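Local structure of glucosamine kinase (Streptacidiphilus jiangxiensis, 6HWJ) at residues 191-194 / 195-198; 350-353 / 354-358; 340-343 / 344-348. The protein catalyses the magnesium-dependent transfer of phosphate from ATP to D-glucosamine, giving D-glucosamine 6-phosphate, and acts more weakly on glucose. All coordinates share one frame; numbering follows the deposited sequence.

In the fold
All three contacts are local but lie at different points of two neighbouring helices. Interaction 1 starts helix 194-207 where it leaves a short edge strand, partly buried, with Gly194, Trp197 and Ala198 inside and Leu192 and Asp196 outside; it combines carboxylate capping with a glycine laid on an indole. Interactions 2 and 3 both belong to helix 335-356. Interaction 3 is buried throughout and lies near the substrate-binding residues, its polar groups answered by other protein groups; interaction 2 forms the final turn, part buried and part exposed, where a threonine hydroxyl joins a weak backbone bond. Trp195 links them: its ring packs on Ser345 and His348 of interaction 3 and on Val352 of interaction 2.

Interaction 1 (191-194 / 195-198); sequences ALDG and WDWA
Asp193 caps helix 194-207 by folding its carboxylate back toward Trp195, a local N-cap contact where the edge strand 192-193 of a three-stranded sheet turns directly into the helix. With CG held between the backbone N and the carbonyl carbon (chi1 72°), Asp193 OD1 comes within 2.8 Å of Trp195 N, although the N-H points poorly at it and the bond is weak. The backbone carbonyl does more: Asp193 O accepts from Asp196 N at 2.8 Å and from Trp197 N at 3.1 Å, the two donors arriving from opposite faces of its plane. Ala198 N then bonds to Gly194 O. Gly194 CA lies over the indole of Trp197, 3.4 Å from the centroid of the five-membered ring, in a CH-pi contact, with Ala198 CB above the same face. The indole is fixed at its polar end by a hydrogen bond from NE1 to Ile306 O, on the strand that pairs with Leu192. Trp195 instead turns its ring toward helix 335-356, near the glucosamine-binding Glu409. Asp193 OD1 and Asp196 OD2 stand 4.3 Å apart, and one water donates to both, weakly to Asp196. The shared water and the helix N-terminus would be expected to ease the repulsion between these carboxylates, close to where Asp193 probably contacts ATP.

Interaction 2 (350-353 / 354-358); sequences GRVV and VFRTP
Val352 and Arg356, one helical turn apart, lie side by side and point the same way. The methyl CG1 of Val352 sits over one face of the guanidinium, toward its rim, with Arg356 NE 3.4 Å from Val352 CG1 and Arg356 CD touching the same methyl. The arginine reaches this position because its CG stands beside the backbone N (chi1 -64°) and the chain then runs extended from CG to NE, so that it passes along the valine. Beneath the side chains, Arg356 N donates to Val352 O at 2.9 Å, and the CB and CG of Arg356 also rest against that oxygen. Val353 and Thr357 likewise lie side by side. Here Thr357 OG1 donates to Val353 O at 2.6 Å, while Thr357 N gives the same oxygen only a weak, bent bond of 3.1 Å. This is the C-terminal end of helix 335-356: Thr357 is the first residue to leave helical backbone angles, and its hydroxyl supplies the stronger donor to the carbonyl of Val353. Upstream the i to i+4 pattern is regular, with Val354 N bonded to Gly350 O and Phe355 N to Arg351 O at 3.0 Å. Further out, Arg203 of helix 194-207 bonds through NE to the threonine hydroxyl, giving Thr357 OG1 partners on two helices, and Val353 packs on Val199 and Val202 of that same helix. Arg351 leads the other way, bridging Asp347 one turn back and Asp430 of helix 422-431, while the ring of Phe355 stacks on Tyr422.

Interaction 3 (340-343 / 344-348); sequences VGMT and ASLDH
Leu346 turns its CG beside the backbone N (chi1 -69°), which lays the branch against the carbonyl of Met342: Leu346 CG is 3.3 Å from Met342 O, the atom that also accepts from Leu346 N at 2.9 Å. The side chains themselves meet loosely, Met342 CG to Leu346 CD1 at 4.5 Å. Thr343 places OG1 between its backbone N and carbonyl carbon (chi1 58°), and the hydroxyl is hydrogen-bonded to Val339 O one turn back. The carbonyl of Thr343 is held from ahead, Asp347 N reaching Thr343 O at 3.0 Å in a nearly straight bond of 171°. Ala344 N bonds to Val340 O and Ser345 N to Gly341 O, so the helix is regular here. One turn on, the imidazole of His348 has the oxygen of Ala344 above the centre of one face, 3.0 Å from the ring plane. Its NE2 bonds to Glu406, while the buried carboxylate of Asp347 uses OD2 for a salt bridge to Arg402 and OD1 for a hydrogen bond to Ser427. This buried part of helix 335-356, with Ser345 OG bonded to Val303 N and Met342 and Leu346 resting on Val303, is packed and hydrogen-bonded against the loop that runs from the glucosamine-binding Asp300 to the magnesium ligand Gln305; it belongs to the helical C-lobe and is consistent with the protein-kinase-like fold of aminoglycoside phosphotransferases.

Interaction 1 (191-194 / 195-198)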
loop_
_atom_site.group_PDB
_atom_site.type_symbol
_atom_site.label_atom_id
_atom_site.label_comp_id
_atom_site.label_asym_id
_atom_site.label_seq_id
_atom_site.Cartn_x
_atom_site.Cartn_y
_atom_site.Cartn_z
ATOM N N ALA A 191 -6.337 -12.502 -11.343
ATOM C CA ALA A 191 -5.826 -12.466 -9.979
ATOM C C ALA A 191 -6.829 -11.786 -9.052
ATOM O O ALA A 191 -7.296 -10.677 -9.329
ATOM C CB ALA A 191 -4.477 -11.738 -9.925
ATOM N N LEU A 192 -7.135 -12.440 -7.947
ATOM C CA LEU A 192 -8.005 -11.904 -6.912
ATOM C C LEU A 192 -7.185 -11.536 -5.685
ATOM O O LEU A 192 -6.094 -12.069 -5.454
ATOM C CB LEU A 192 -9.073 -12.938 -6.514
ATOM C CG LEU A 192 -9.993 -13.405 -7.642
ATOM C CD1 LEU A 192 -10.814 -14.613 -7.206
ATOM C CD2 LEU A 192 -10.899 -12.265 -8.088
ATOM N N ASP A 193 -7.727 -10.634 -4.877
ATOM C CA ASP A 193 -7.028 -10.267 -3.642
ATOM C C ASP A 193 -7.552 -11.113 -2.487
ATOM O O ASP A 193 -8.568 -11.804 -2.598
ATOM C CB ASP A 193 -7.153 -8.761 -3.353
ATOM C CG ASP A 193 -8.545 -8.335 -2.910
ATOM O OD1 ASP A 193 -9.073 -8.857 -1.912
ATOM O OD2 ASP A 193 -9.104 -7.440 -3.563
ATOM N N GLY A 194 -6.828 -11.048 -1.371
ATOM C CA GLY A 194 -7.048 -11.951 -0.263
ATOM C C GLY A 194 -8.417 -11.839 0.365
ATOM O O GLY A 194 -8.911 -12.804 0.952
ATOM N N TRP A 195 -9.050 -10.675 0.273
ATOM C CA TRP A 195 -10.417 -10.592 0.805
ATOM C C TRP A 195 -11.382 -11.432 -0.017
ATOM O O TRP A 195 -12.514 -11.656 0.424
ATOM C CB TRP A 195 -10.856 -9.127 0.896
ATOM C CG TRP A 195 -10.311 -8.494 2.148
ATOM C CD1 TRP A 195 -9.406 -7.469 2.236
ATOM C CD2 TRP A 195 -10.622 -8.876 3.494
ATOM N NE1 TRP A 195 -9.146 -7.180 3.566
ATOM C CE2 TRP A 195 -9.879 -8.032 4.354
ATOM C CE3 TRP A 195 -11.467 -9.836 4.057
ATOM C CZ2 TRP A 195 -9.954 -8.134 5.736
ATOM C CZ3 TRP A 195 -11.537 -9.932 5.442
ATOM C CH2 TRP A 195 -10.782 -9.089 6.258
ATOM N N ASP A 196 -10.956 -11.896 -1.197
ATOM C CA ASP A 196 -11.662 -12.942 -1.924
ATOM C C ASP A 196 -11.089 -14.330 -1.605
ATOM O O ASP A 196 -11.810 -15.194 -1.106
ATOM C CB ASP A 196 -11.616 -12.678 -3.431
ATOM C CG ASP A 196 -12.445 -11.475 -3.832
ATOM O OD1 ASP A 196 -13.609 -11.388 -3.389
ATOM O OD2 ASP A 196 -11.932 -10.612 -4.574
ATOM N N TRP A 197 -9.794 -14.545 -1.877
ATOM C CA TRP A 197 -9.277 -15.912 -1.860
ATOM C C TRP A 197 -9.059 -16.449 -0.458
ATOM O O TRP A 197 -9.237 -17.648 -0.248
ATOM C CB TRP A 197 -7.972 -16.045 -2.661
ATOM C CG TRP A 197 -6.778 -15.237 -2.226
ATOM C CD1 TRP A 197 -6.289 -14.114 -2.835
ATOM C CD2 TRP A 197 -5.888 -15.512 -1.136
ATOM N NE1 TRP A 197 -5.169 -13.662 -2.170
ATOM C CE2 TRP A 197 -4.910 -14.505 -1.122
ATOM C CE3 TRP A 197 -5.841 -16.502 -0.151
ATOM C CZ2 TRP A 197 -3.890 -14.467 -0.168
ATOM C CZ3 TRP A 197 -4.839 -16.450 0.792
ATOM C CH2 TRP A 197 -3.883 -15.436 0.775
ATOM N N ALA A 198 -8.696 -15.592 0.512
ATOM C CA ALA A 198 -8.505 -16.086 1.863
ATOM C C ALA A 198 -9.837 -16.419 2.518
ATOM O O ALA A 198 -9.953 -17.425 3.221
ATOM C CB ALA A 198 -7.725 -15.072 2.708
HETATM O O HOH W 1 -11.774 -8.558 -2.354
#

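Interaction 2 (350-353 / 354-358)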
loop_
_atom_site.group_PDB
_atom_site.type_symbol
_atom_site.label_atom_id
_atom_site.label_comp_id
_atom_site.label_asym_id
_atom_site.label_seq_id
_atom_site.Cartn_x
_atom_site.Cartn_y
_atom_site.Cartn_z
ATOM N N GLY A 350 -11.027 -14.851 9.386
ATOM C CA GLY A 350 -11.769 -15.856 10.107
ATOM C C GLY A 350 -13.040 -15.305 10.711
ATOM O O GLY A 350 -14.084 -15.960 10.676
ATOM N N ARG A 351 -12.975 -14.092 11.280
ATOM C CA ARG A 351 -14.171 -13.513 11.871
ATOM C C ARG A 351 -15.237 -13.288 10.807
ATOM O O ARG A 351 -16.426 -13.514 11.052
ATOM C CB ARG A 351 -13.846 -12.187 12.578
ATOM C CG ARG A 351 -12.738 -12.284 13.613
ATOM C CD ARG A 351 -13.009 -13.289 14.689
ATOM N NE ARG A 351 -11.822 -13.475 15.536
ATOM C CZ ARG A 351 -11.744 -14.350 16.531
ATOM N NH1 ARG A 351 -12.788 -15.126 16.831
ATOM N NH2 ARG A 351 -10.625 -14.457 17.218
ATOM N N VAL A 352 -14.825 -12.805 9.631
ATOM C CA VAL A 352 -15.776 -12.507 8.560
ATOM C C VAL A 352 -16.441 -13.792 8.056
ATOM O O VAL A 352 -17.651 -13.816 7.794
ATOM C CB VAL A 352 -15.048 -11.762 7.426
ATOM C CG1 VAL A 352 -15.909 -11.746 6.146
ATOM C CG2 VAL A 352 -14.694 -10.336 7.874
ATOM N N VAL A 353 -15.667 -14.876 7.912
ATOM C CA VAL A 353 -16.244 -16.143 7.459
ATOM C C VAL A 353 -17.337 -16.579 8.417
ATOM O O VAL A 353 -18.432 -16.969 8.001
ATOM C CB VAL A 353 -15.155 -17.229 7.325
ATOM C CG1 VAL A 353 -15.781 -18.617 7.131
ATOM C CG2 VAL A 353 -14.229 -16.918 6.170
ATOM N N VAL A 354 -17.066 -16.493 9.723
ATOM C CA VAL A 354 -18.039 -16.946 10.708
ATOM C C VAL A 354 -19.273 -16.063 10.684
ATOM O O VAL A 354 -20.404 -16.545 10.800
ATOM C CB VAL A 354 -17.389 -16.990 12.102
ATOM C CG1 VAL A 354 -18.456 -17.163 13.169
ATOM C CG2 VAL A 354 -16.343 -18.117 12.160
ATOM N N PHE A 355 -19.078 -14.762 10.554
ATOM C CA PHE A 355 -20.179 -13.809 10.604
ATOM C C PHE A 355 -21.079 -13.903 9.371
ATOM O O PHE A 355 -22.306 -13.755 9.478
ATOM C CB PHE A 355 -19.581 -12.398 10.731
ATOM C CG PHE A 355 -20.604 -11.299 10.914
ATOM C CD1 PHE A 355 -21.041 -10.947 12.170
ATOM C CD2 PHE A 355 -21.053 -10.565 9.827
ATOM C CE1 PHE A 355 -21.957 -9.918 12.355
ATOM C CE2 PHE A 355 -21.965 -9.529 10.003
ATOM C CZ PHE A 355 -22.408 -9.205 11.255
ATOM N N ARG A 356 -20.497 -14.154 8.200
ATOM C CA ARG A 356 -21.236 -14.069 6.946
ATOM C C ARG A 356 -21.769 -15.402 6.439
ATOM O O ARG A 356 -22.639 -15.400 5.561
ATOM C CB ARG A 356 -20.348 -13.473 5.843
ATOM C CG ARG A 356 -19.939 -12.050 6.111
ATOM C CD ARG A 356 -19.179 -11.466 4.932
ATOM N NE ARG A 356 -18.706 -10.103 5.222
ATOM C CZ ARG A 356 -17.848 -9.434 4.461
ATOM N NH1 ARG A 356 -17.374 -9.976 3.356
ATOM N NH2 ARG A 356 -17.469 -8.218 4.814
ATOM N N THR A 357 -21.302 -16.523 6.974
ATOM C CA THR A 357 -21.572 -17.813 6.344
ATOM C C THR A 357 -22.681 -18.547 7.080
ATOM O O THR A 357 -22.482 -18.947 8.238
ATOM C CB THR A 357 -20.300 -18.659 6.335
ATOM O OG1 THR A 357 -19.224 -17.912 5.757
ATOM C CG2 THR A 357 -20.506 -19.946 5.521
ATOM N N PRO A 358 -23.838 -18.770 6.466
ATOM C CA PRO A 358 -24.896 -19.522 7.157
ATOM C C PRO A 358 -24.427 -20.911 7.556
ATOM O O PRO A 358 -23.655 -21.540 6.835
ATOM C CB PRO A 358 -26.026 -19.588 6.120
ATOM C CG PRO A 358 -25.783 -18.436 5.211
ATOM C CD PRO A 358 -24.281 -18.273 5.150
#

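Interaction 3 (340-343 / 344-348)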
loop_
_atom_site.group_PDB
_atom_site.type_symbol
_atom_site.label_atom_id
_atom_site.label_comp_id
_atom_site.label_asym_id
_atom_site.label_seq_id
_atom_site.Cartn_x
_atom_site.Cartn_y
_atom_site.Cartn_z
ATOM N N VAL A 340 2.103 -7.482 12.206
ATOM C CA VAL A 340 0.832 -7.438 12.914
ATOM C C VAL A 340 -0.298 -7.081 11.968
ATOM O O VAL A 340 -1.439 -7.510 12.168
ATOM C CB VAL A 340 0.876 -6.462 14.109
ATOM C CG1 VAL A 340 1.929 -6.901 15.117
ATOM C CG2 VAL A 340 1.094 -5.027 13.649
ATOM N N GLY A 341 -0.026 -6.273 10.956
ATOM C CA GLY A 341 -1.050 -5.988 9.946
ATOM C C GLY A 341 -1.563 -7.261 9.285
ATOM O O GLY A 341 -2.769 -7.455 9.136
ATOM N N MET A 342 -0.659 -8.165 8.925
ATOM C CA MET A 342 -1.076 -9.392 8.249
ATOM C C MET A 342 -1.696 -10.387 9.221
ATOM O O MET A 342 -2.721 -10.994 8.902
ATOM C CB MET A 342 0.104 -10.025 7.504
ATOM C CG MET A 342 -0.290 -11.175 6.597
ATOM S SD MET A 342 -1.541 -10.715 5.367
ATOM C CE MET A 342 -0.584 -9.672 4.269
ATOM N N THR A 343 -1.130 -10.548 10.423
ATOM C CA THR A 343 -1.711 -11.507 11.361
ATOM C C THR A 343 -3.080 -11.029 11.838
ATOM O O THR A 343 -3.995 -11.839 12.007
ATOM C CB THR A 343 -0.796 -11.755 12.569
ATOM O OG1 THR A 343 -0.544 -10.522 13.252
ATOM C CG2 THR A 343 0.523 -12.376 12.134
ATOM N N ALA A 344 -3.229 -9.722 12.094
ATOM C CA ALA A 344 -4.553 -9.180 12.379
ATOM C C ALA A 344 -5.514 -9.464 11.216
ATOM O O ALA A 344 -6.650 -9.906 11.422
ATOM C CB ALA A 344 -4.467 -7.675 12.624
ATOM N N SER A 345 -5.070 -9.194 9.984
ATOM C CA SER A 345 -5.906 -9.424 8.812
ATOM C C SER A 345 -6.357 -10.888 8.717
ATOM O O SER A 345 -7.520 -11.166 8.409
ATOM C CB SER A 345 -5.140 -9.019 7.552
ATOM O OG SER A 345 -5.984 -8.983 6.425
ATOM N N LEU A 346 -5.457 -11.827 8.999
ATOM C CA LEU A 346 -5.817 -13.244 8.965
ATOM C C LEU A 346 -6.861 -13.569 10.021
ATOM O O LEU A 346 -7.821 -14.307 9.759
ATOM C CB LEU A 346 -4.579 -14.110 9.168
ATOM C CG LEU A 346 -3.582 -14.076 7.994
ATOM C CD1 LEU A 346 -2.295 -14.765 8.348
ATOM C CD2 LEU A 346 -4.192 -14.694 6.752
ATOM N N ASP A 347 -6.682 -13.046 11.235
ATOM C CA ASP A 347 -7.718 -13.172 12.258
ATOM C C ASP A 347 -9.055 -12.653 11.733
ATOM O O ASP A 347 -10.094 -13.316 11.860
ATOM C CB ASP A 347 -7.270 -12.408 13.506
ATOM C CG ASP A 347 -8.185 -12.607 14.681
ATOM O OD1 ASP A 347 -9.404 -12.429 14.539
ATOM O OD2 ASP A 347 -7.682 -12.932 15.762
ATOM N N HIS A 348 -9.042 -11.472 11.129
ATOM C CA HIS A 348 -10.281 -10.842 10.660
ATOM C C HIS A 348 -10.960 -11.656 9.548
ATOM O O HIS A 348 -12.200 -11.686 9.472
ATOM C CB HIS A 348 -9.988 -9.432 10.193
ATOM C CG HIS A 348 -9.381 -8.573 11.258
ATOM N ND1 HIS A 348 -8.756 -7.375 10.993
ATOM C CD2 HIS A 348 -9.275 -8.763 12.593
ATOM C CE1 HIS A 348 -8.307 -6.854 12.124
ATOM N NE2 HIS A 348 -8.625 -7.668 13.113
#